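Long-range contacts in Non-ribosomal peptide synthetase (Streptomyces halstedii, PDB 3WV4), which belongs to the AMP-binding enzyme family of the ANL clan and is modelled here as an N-terminal fragment of a non-ribosomal peptide synthetase: residues G69-Q74 and N104-V109; H79-S84 and A115-V120; K90-G95 and P143-A148. One frame throughout, in Å; residues are numbered along the deposited sequence.

Interaction 1 (G69-Q74 and N104-V109); sequences GTWTYQ and NIRQTV
A cation-pi contact between an edge strand and the first turn of a helix joins strand 70-72 to helix 106-116 in this AMP-binding family domain. The closest backbone approach is 7.6 Å, between Trp71 CA and Arg106 CA; the Trp71 and Arg106 side chains carry most of the contact, with the Gly69 backbone joining in. Both residues set CG beside the backbone N and anti to the carbonyl carbon, which turns the indole and the arginine chain toward one another. The aliphatic root of Arg106 then lies over one face of the indole: CB of Arg106 stands 3.6 Å from the centroid of the six-membered ring of Trp71, a CH-pi contact close to the ring normal. Arg106 CD lies over the pyrrole half, and a bend at chi3 turns NE toward Gly69, leaving Arg106 CZ 4.5 Å from the centroid of the five-membered ring of Trp71, 23° off its normal. The guanidinium is not stacked flat, since its plane is inclined by 58° to the indole. Accordingly NH1 of Arg106 dips to 3.2 Å from NE1 of Trp71, two donors that approach without bonding. One face of the guanidinium is covered by backbone: Gly69 C sits 3.7 Å above its plane, over the centre. The charge is answered by Asp66, which forms a salt bridge with Arg106 NE and also accepts from Gly69 N, so one carboxylate positions both the cation and the chain beneath it. Trp71 also stacks on His79 and touches Trp172 of helix 168-180. The outcome is a cation-pi and CH-pi pair, the arginine crossing the indole obliquely, that joins outer strand 70-72 to the start of helix 106-116.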
# COMPACT_ATOMS: atom_id res chain seq x y z
N GLY A 69 0.89 2.67 21.21
CA GLY A 69 2.13 2.03 21.66
C GLY A 69 3.02 1.67 20.49
O GLY A 69 2.79 2.10 19.35
N THR A 70 4.02 0.83 20.75
CA THR A 70 5.00 0.43 19.73
C THR A 70 5.19 -1.09 19.79
O THR A 70 5.21 -1.69 20.89
CB THR A 70 6.35 1.16 19.99
OG1 THR A 70 6.14 2.57 19.95
CG2 THR A 70 7.41 0.82 18.96
N TRP A 71 5.31 -1.71 18.62
CA TRP A 71 5.69 -3.13 18.53
C TRP A 71 7.04 -3.29 17.84
O TRP A 71 7.32 -2.62 16.84
CB TRP A 71 4.72 -3.93 17.67
CG TRP A 71 3.44 -4.30 18.29
CD1 TRP A 71 3.13 -4.29 19.64
CD2 TRP A 71 2.29 -4.83 17.62
NE1 TRP A 71 1.87 -4.74 19.81
CE2 TRP A 71 1.33 -5.07 18.60
CE3 TRP A 71 1.96 -5.05 16.28
CZ2 TRP A 71 0.07 -5.56 18.29
CZ3 TRP A 71 0.74 -5.54 15.97
CH2 TRP A 71 -0.20 -5.78 16.97
N THR A 72 7.85 -4.20 18.36
CA THR A 72 9.04 -4.63 17.68
C THR A 72 8.65 -5.61 16.60
O THR A 72 7.53 -6.04 16.53
CB THR A 72 9.99 -5.38 18.63
OG1 THR A 72 9.35 -6.58 19.06
CG2 THR A 72 10.34 -4.53 19.83
N TYR A 73 9.60 -6.00 15.76
CA TYR A 73 9.32 -7.01 14.72
C TYR A 73 8.91 -8.32 15.32
O TYR A 73 7.99 -8.97 14.80
CB TYR A 73 10.48 -7.18 13.73
CG TYR A 73 10.40 -6.17 12.67
CD1 TYR A 73 11.10 -5.00 12.74
CD2 TYR A 73 9.47 -6.31 11.62
CE1 TYR A 73 10.94 -4.03 11.78
CE2 TYR A 73 9.32 -5.36 10.66
CZ TYR A 73 10.05 -4.22 10.73
OH TYR A 73 9.89 -3.24 9.76
N GLN A 74 9.51 -8.68 16.45
CA GLN A 74 9.07 -9.88 17.17
C GLN A 74 7.62 -9.79 17.59
O GLN A 74 6.86 -10.71 17.36
CB GLN A 74 9.93 -10.17 18.41
CG GLN A 74 9.57 -11.47 19.08
CD GLN A 74 9.97 -12.67 18.25
OE1 GLN A 74 9.13 -13.36 17.65
NE2 GLN A 74 11.27 -12.95 18.22
N ASN A 104 -5.64 3.27 11.27
CA ASN A 104 -4.21 3.10 11.35
C ASN A 104 -3.72 2.76 12.73
O ASN A 104 -3.19 3.63 13.45
CB ASN A 104 -3.49 4.37 10.90
CG ASN A 104 -3.26 4.41 9.39
OD1 ASN A 104 -3.85 3.63 8.63
ND2 ASN A 104 -2.39 5.35 8.95
N ILE A 105 -3.84 1.47 13.06
CA ILE A 105 -3.37 0.98 14.33
C ILE A 105 -2.61 -0.32 14.10
O ILE A 105 -2.81 -0.99 13.07
CB ILE A 105 -4.52 0.82 15.33
CG1 ILE A 105 -5.60 -0.13 14.82
CG2 ILE A 105 -5.20 2.15 15.60
CD1 ILE A 105 -6.74 -0.36 15.80
N ARG A 106 -1.73 -0.65 15.05
CA ARG A 106 -0.91 -1.85 14.95
C ARG A 106 -1.70 -3.11 14.63
O ARG A 106 -1.28 -3.93 13.85
CB ARG A 106 -0.17 -2.01 16.27
CG ARG A 106 1.01 -1.07 16.43
CD ARG A 106 1.49 -1.09 17.86
NE ARG A 106 0.44 -0.58 18.73
CZ ARG A 106 0.32 -0.90 20.00
NH1 ARG A 106 1.21 -1.67 20.56
NH2 ARG A 106 -0.68 -0.39 20.71
N GLN A 107 -2.90 -3.22 15.19
CA GLN A 107 -3.74 -4.39 15.03
C GLN A 107 -4.07 -4.66 13.60
O GLN A 107 -4.09 -5.78 13.19
CB GLN A 107 -5.06 -4.24 15.82
CG GLN A 107 -4.90 -4.26 17.34
CD GLN A 107 -4.75 -2.87 17.94
OE1 GLN A 107 -3.91 -2.08 17.54
NE2 GLN A 107 -5.57 -2.58 18.91
N THR A 108 -4.33 -3.62 12.82
CA THR A 108 -4.65 -3.80 11.41
C THR A 108 -3.51 -4.46 10.60
O THR A 108 -3.74 -5.19 9.66
CB THR A 108 -4.95 -2.43 10.76
OG1 THR A 108 -5.79 -1.66 11.62
CG2 THR A 108 -5.65 -2.59 9.44
N VAL A 109 -2.27 -4.17 10.99
CA VAL A 109 -1.11 -4.73 10.29
C VAL A 109 -0.96 -6.22 10.64
O VAL A 109 -0.55 -7.05 9.79
CB VAL A 109 0.15 -3.94 10.67
CG1 VAL A 109 1.39 -4.47 9.94
CG2 VAL A 109 -0.02 -2.47 10.33

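Interaction 2 (H79-S84 and A115-V120); sequences HSQAFS and ACRRGV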
# COMPACT_ATOMS: atom_id res chain seq x y z
N HIS A 79 1.83 -11.34 17.25
CA HIS A 79 0.43 -10.96 17.10
C HIS A 79 -0.12 -11.41 15.76
O HIS A 79 -1.28 -11.86 15.70
CB HIS A 79 0.27 -9.48 17.26
CG HIS A 79 0.47 -9.00 18.66
ND1 HIS A 79 -0.58 -8.88 19.55
CD2 HIS A 79 1.58 -8.63 19.34
CE1 HIS A 79 -0.13 -8.43 20.71
NE2 HIS A 79 1.18 -8.29 20.62
N SER A 80 0.69 -11.39 14.71
CA SER A 80 0.27 -11.87 13.39
C SER A 80 -0.04 -13.37 13.43
O SER A 80 -1.10 -13.83 13.00
CB SER A 80 1.33 -11.53 12.32
OG SER A 80 1.41 -10.13 12.08
N GLN A 81 0.87 -14.14 14.01
CA GLN A 81 0.62 -15.59 14.25
C GLN A 81 -0.64 -15.83 15.06
O GLN A 81 -1.48 -16.69 14.71
CB GLN A 81 1.82 -16.19 15.00
CG GLN A 81 3.05 -16.18 14.11
CD GLN A 81 4.30 -16.67 14.82
OE1 GLN A 81 4.34 -16.77 16.03
NE2 GLN A 81 5.31 -16.99 14.05
N ALA A 82 -0.80 -15.07 16.15
CA ALA A 82 -1.99 -15.21 16.98
C ALA A 82 -3.24 -14.93 16.18
O ALA A 82 -4.26 -15.65 16.26
CB ALA A 82 -1.89 -14.29 18.19
N PHE A 83 -3.18 -13.90 15.34
CA PHE A 83 -4.34 -13.60 14.52
C PHE A 83 -4.61 -14.72 13.50
O PHE A 83 -5.77 -15.06 13.24
CB PHE A 83 -4.26 -12.22 13.84
CG PHE A 83 -5.49 -11.90 13.09
CD1 PHE A 83 -6.66 -11.57 13.78
CD2 PHE A 83 -5.55 -12.11 11.74
CE1 PHE A 83 -7.84 -11.36 13.10
CE2 PHE A 83 -6.71 -11.87 11.04
CZ PHE A 83 -7.87 -11.49 11.72
N SER A 84 -3.54 -15.34 12.96
CA SER A 84 -3.73 -16.50 12.11
C SER A 84 -4.49 -17.64 12.87
O SER A 84 -5.38 -18.29 12.32
CB SER A 84 -2.40 -17.00 11.57
OG SER A 84 -1.76 -16.05 10.73
N ALA A 115 -3.55 -12.85 8.12
CA ALA A 115 -4.35 -13.36 7.01
C ALA A 115 -3.52 -13.86 5.86
O ALA A 115 -3.82 -14.91 5.26
CB ALA A 115 -5.29 -12.32 6.53
N CYS A 116 -2.47 -13.15 5.53
CA CYS A 116 -1.58 -13.60 4.46
C CYS A 116 -0.97 -15.00 4.76
O CYS A 116 -0.87 -15.86 3.84
CB CYS A 116 -0.47 -12.58 4.24
SG CYS A 116 -1.02 -11.12 3.32
N ARG A 117 -0.56 -15.20 6.03
CA ARG A 117 0.09 -16.43 6.50
C ARG A 117 -0.84 -17.64 6.40
O ARG A 117 -0.38 -18.77 6.56
CB ARG A 117 0.49 -16.33 7.96
CG ARG A 117 1.66 -15.44 8.26
CD ARG A 117 1.91 -15.38 9.77
NE ARG A 117 2.62 -16.59 10.17
CZ ARG A 117 2.09 -17.62 10.83
NH1 ARG A 117 0.80 -17.63 11.23
NH2 ARG A 117 2.89 -18.65 11.10
N ARG A 118 -2.13 -17.39 6.21
CA ARG A 118 -3.11 -18.45 6.01
C ARG A 118 -3.67 -18.49 4.62
O ARG A 118 -4.65 -19.17 4.38
CB ARG A 118 -4.24 -18.35 7.06
CG ARG A 118 -3.74 -18.66 8.46
CD ARG A 118 -3.32 -20.14 8.55
NE ARG A 118 -2.72 -20.52 9.85
CZ ARG A 118 -1.42 -20.66 10.08
NH1 ARG A 118 -0.51 -20.40 9.15
NH2 ARG A 118 -1.03 -21.03 11.29
N GLY A 119 -3.09 -17.72 3.70
CA GLY A 119 -3.67 -17.59 2.36
C GLY A 119 -5.04 -16.98 2.34
O GLY A 119 -5.77 -17.11 1.36
N VAL A 120 -5.41 -16.29 3.41
CA VAL A 120 -6.72 -15.60 3.46
C VAL A 120 -6.54 -14.23 2.80
O VAL A 120 -5.47 -13.58 2.88
CB VAL A 120 -7.19 -15.51 4.94
CG1 VAL A 120 -8.37 -14.57 5.17
CG2 VAL A 120 -7.53 -16.88 5.42
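Segment 79-84 is a continuous stretch of helix 73-89, whereas 115-120 leaves helix 106-116 through a type I turn from Cys116 to Gly119; the two backbones come closest at Ser84 and Ala115, whose CA atoms are 6.0 Å apart. Ser84 points into the contact, with OG anti to its carbonyl carbon. From there the hydroxyl accepts a weak, bent bond from Arg117 NH1, 3.0 Å from Ser84 OG with an N-H...O angle of 150°, arriving at the guanidinium edge. Its stronger partner is Gly114 O. Arg117 reaches this position through a bend at chi3 (79°), and the same group is covered on one face by Gln81, whose CG stands 3.7 Å above the plane, over its centre. CG is the Gln81 side-chain atom nearest Arg117, with NE2 farther off; the amide plane is inclined by 57° to the guanidinium. Helix 106-116 ends here in a Schellman motif: Val120 N bonds to Ala115 O at 2.8 Å and Gly119 N to Cys116 O at 2.9 Å, with Gly119 at positive phi as the C-prime residue. That reversal places two consecutive arginines against the neighbouring helix. Arg118 bends at chi2, laying its guanidinium with one face toward Ser84 CB, 3.9 Å above the plane and toward the rim. Arg118 NH1 donates to Arg117 O over 3.1 Å, from above the carbonyl plane rather than along a lone pair. Further partners hold both buried cations: Gly184 O receives Arg117 NH1, Glu186 O receives Arg118 NH2, and Asp88 forms a salt bridge with Arg118 NE. Phe83, reaching out with CG anti to its backbone N, brings CD2 to 4.2 Å from Ala115 N, which lies near the plane of the ring at its edge.

Interaction 3 (K90-G95 and P143-A148); sequences KGVARG and PRLVIA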
# COMPACT_ATOMS: atom_id res chain seq x y z
N LYS A 90 -11.86 -19.83 13.59
CA LYS A 90 -13.16 -19.48 12.98
C LYS A 90 -13.41 -20.26 11.69
O LYS A 90 -14.41 -20.06 11.03
CB LYS A 90 -13.17 -17.99 12.65
CG LYS A 90 -13.16 -17.09 13.87
CD LYS A 90 -14.56 -17.04 14.46
CE LYS A 90 -14.63 -16.09 15.64
NZ LYS A 90 -14.25 -16.82 16.86
N GLY A 91 -12.46 -21.09 11.29
CA GLY A 91 -12.65 -21.89 10.10
C GLY A 91 -12.56 -21.10 8.80
O GLY A 91 -13.22 -21.45 7.82
N VAL A 92 -11.75 -20.04 8.78
CA VAL A 92 -11.62 -19.21 7.59
C VAL A 92 -10.48 -19.84 6.84
O VAL A 92 -9.44 -19.99 7.38
CB VAL A 92 -11.30 -17.73 7.90
CG1 VAL A 92 -11.07 -16.98 6.63
CG2 VAL A 92 -12.42 -17.08 8.67
N ALA A 93 -10.70 -20.19 5.60
CA ALA A 93 -9.78 -21.06 4.91
C ALA A 93 -9.10 -20.34 3.76
O ALA A 93 -9.50 -19.25 3.34
CB ALA A 93 -10.52 -22.31 4.41
N ARG A 94 -8.07 -21.00 3.25
CA ARG A 94 -7.30 -20.50 2.13
C ARG A 94 -8.21 -20.01 1.03
O ARG A 94 -9.13 -20.69 0.64
CB ARG A 94 -6.43 -21.62 1.59
CG ARG A 94 -5.41 -21.17 0.56
CD ARG A 94 -4.57 -22.35 0.17
NE ARG A 94 -3.77 -22.03 -1.01
CZ ARG A 94 -3.17 -22.92 -1.79
NH1 ARG A 94 -3.28 -24.22 -1.54
NH2 ARG A 94 -2.46 -22.52 -2.84
N GLY A 95 -7.96 -18.81 0.55
CA GLY A 95 -8.70 -18.29 -0.60
C GLY A 95 -9.92 -17.49 -0.24
O GLY A 95 -10.45 -16.75 -1.06
N PRO A 143 -17.13 -12.06 1.58
CA PRO A 143 -16.21 -12.60 2.60
C PRO A 143 -16.85 -13.60 3.55
O PRO A 143 -18.02 -13.85 3.48
CB PRO A 143 -15.82 -11.36 3.38
CG PRO A 143 -17.09 -10.58 3.39
CD PRO A 143 -17.74 -10.81 2.04
N ARG A 144 -16.05 -14.12 4.45
CA ARG A 144 -16.45 -15.08 5.43
C ARG A 144 -16.90 -14.29 6.66
O ARG A 144 -17.82 -14.68 7.36
CB ARG A 144 -15.20 -15.90 5.70
CG ARG A 144 -15.37 -17.16 6.44
CD ARG A 144 -15.91 -18.30 5.60
NE ARG A 144 -15.74 -19.51 6.42
CZ ARG A 144 -16.63 -20.48 6.49
NH1 ARG A 144 -17.75 -20.43 5.77
NH2 ARG A 144 -16.40 -21.52 7.29
N LEU A 145 -16.28 -13.13 6.89
CA LEU A 145 -16.53 -12.31 8.08
C LEU A 145 -16.00 -10.91 7.91
O LEU A 145 -15.42 -10.56 6.89
CB LEU A 145 -15.96 -12.95 9.33
CG LEU A 145 -14.47 -13.28 9.40
CD1 LEU A 145 -13.67 -12.06 9.81
CD2 LEU A 145 -14.26 -14.39 10.41
N VAL A 146 -16.32 -10.09 8.88
CA VAL A 146 -16.07 -8.68 8.77
C VAL A 146 -15.52 -8.20 10.08
O VAL A 146 -16.04 -8.55 11.15
CB VAL A 146 -17.37 -7.89 8.48
CG1 VAL A 146 -17.11 -6.39 8.52
CG2 VAL A 146 -17.97 -8.30 7.14
N ILE A 147 -14.47 -7.39 10.00
CA ILE A 147 -13.89 -6.83 11.21
C ILE A 147 -14.09 -5.33 11.23
O ILE A 147 -13.69 -4.64 10.27
CB ILE A 147 -12.41 -7.19 11.30
CG1 ILE A 147 -12.31 -8.70 11.48
CG2 ILE A 147 -11.75 -6.46 12.46
CD1 ILE A 147 -10.98 -9.27 11.17
N ALA A 148 -14.64 -4.83 12.33
CA ALA A 148 -14.99 -3.41 12.50
C ALA A 148 -14.14 -2.79 13.59
O ALA A 148 -13.55 -3.48 14.42
CB ALA A 148 -16.47 -3.29 12.90
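Arg144 CG lies anti to its backbone N (chi1 -166°), and a bend at chi2 (78°) then swings the chain toward the loop that follows helix 73-89. The guanidinium thereby meets Gly91 O near its own plane. Arg144 NH2 donates to Gly91 O over 3.2 Å, and Arg144 NE adds a weak bond over 3.5 Å to the same oxygen. Neither is straight: the N-H...O angle is 146° for NH2, which approaches from above the carbonyl plane rather than along a lone pair. Gly91 has positive phi and is where helix 73-89 ends in a Schellman motif, so the arginine fastens onto a carbonyl in the turn just beyond the helix. Arg144 NE also forms a salt bridge with Glu96, which would balance its charge. Alongside runs an apolar contact. Val92 CG2, anti to its carbonyl carbon, reaches 3.7 Å from Arg144 CG and the same distance from Leu145 CD2. The Leu145 side chain, with CG in the crowded position between backbone N and carbonyl carbon, crosses that of Val92 at about a right angle. Both residues also pack on Ile98 of strand 97-101, the strand paired in parallel with 145-148. The contact thus lies where the loop between helix 73-89 and strand 97-101 passes the start of strand 145-148, with Tyr166 of strand 165-167 touching Leu145 and Lys90.

From the N terminus, the chain lays down 69-74, 79-84 and 90-95 in turn, then 104-109, 115-120 and 143-148, each closing the loop begun three segments before. Every pair of loops therefore crosses and none nests. Interactions 1 and 2 both join helix 73-89 or the strand leading into it to helix 106-116, the first near the start of that helix and the second at its end, and they touch where Trp71 meets His79. Interaction 3 extends the tie to the parallel sheet. It meets interaction 2 through a probable Gly95 N to Gly119 O hydrogen bond and through Phe83 packing on Ile147, while interaction 1 stays about 8 Å from it at the nearest atoms.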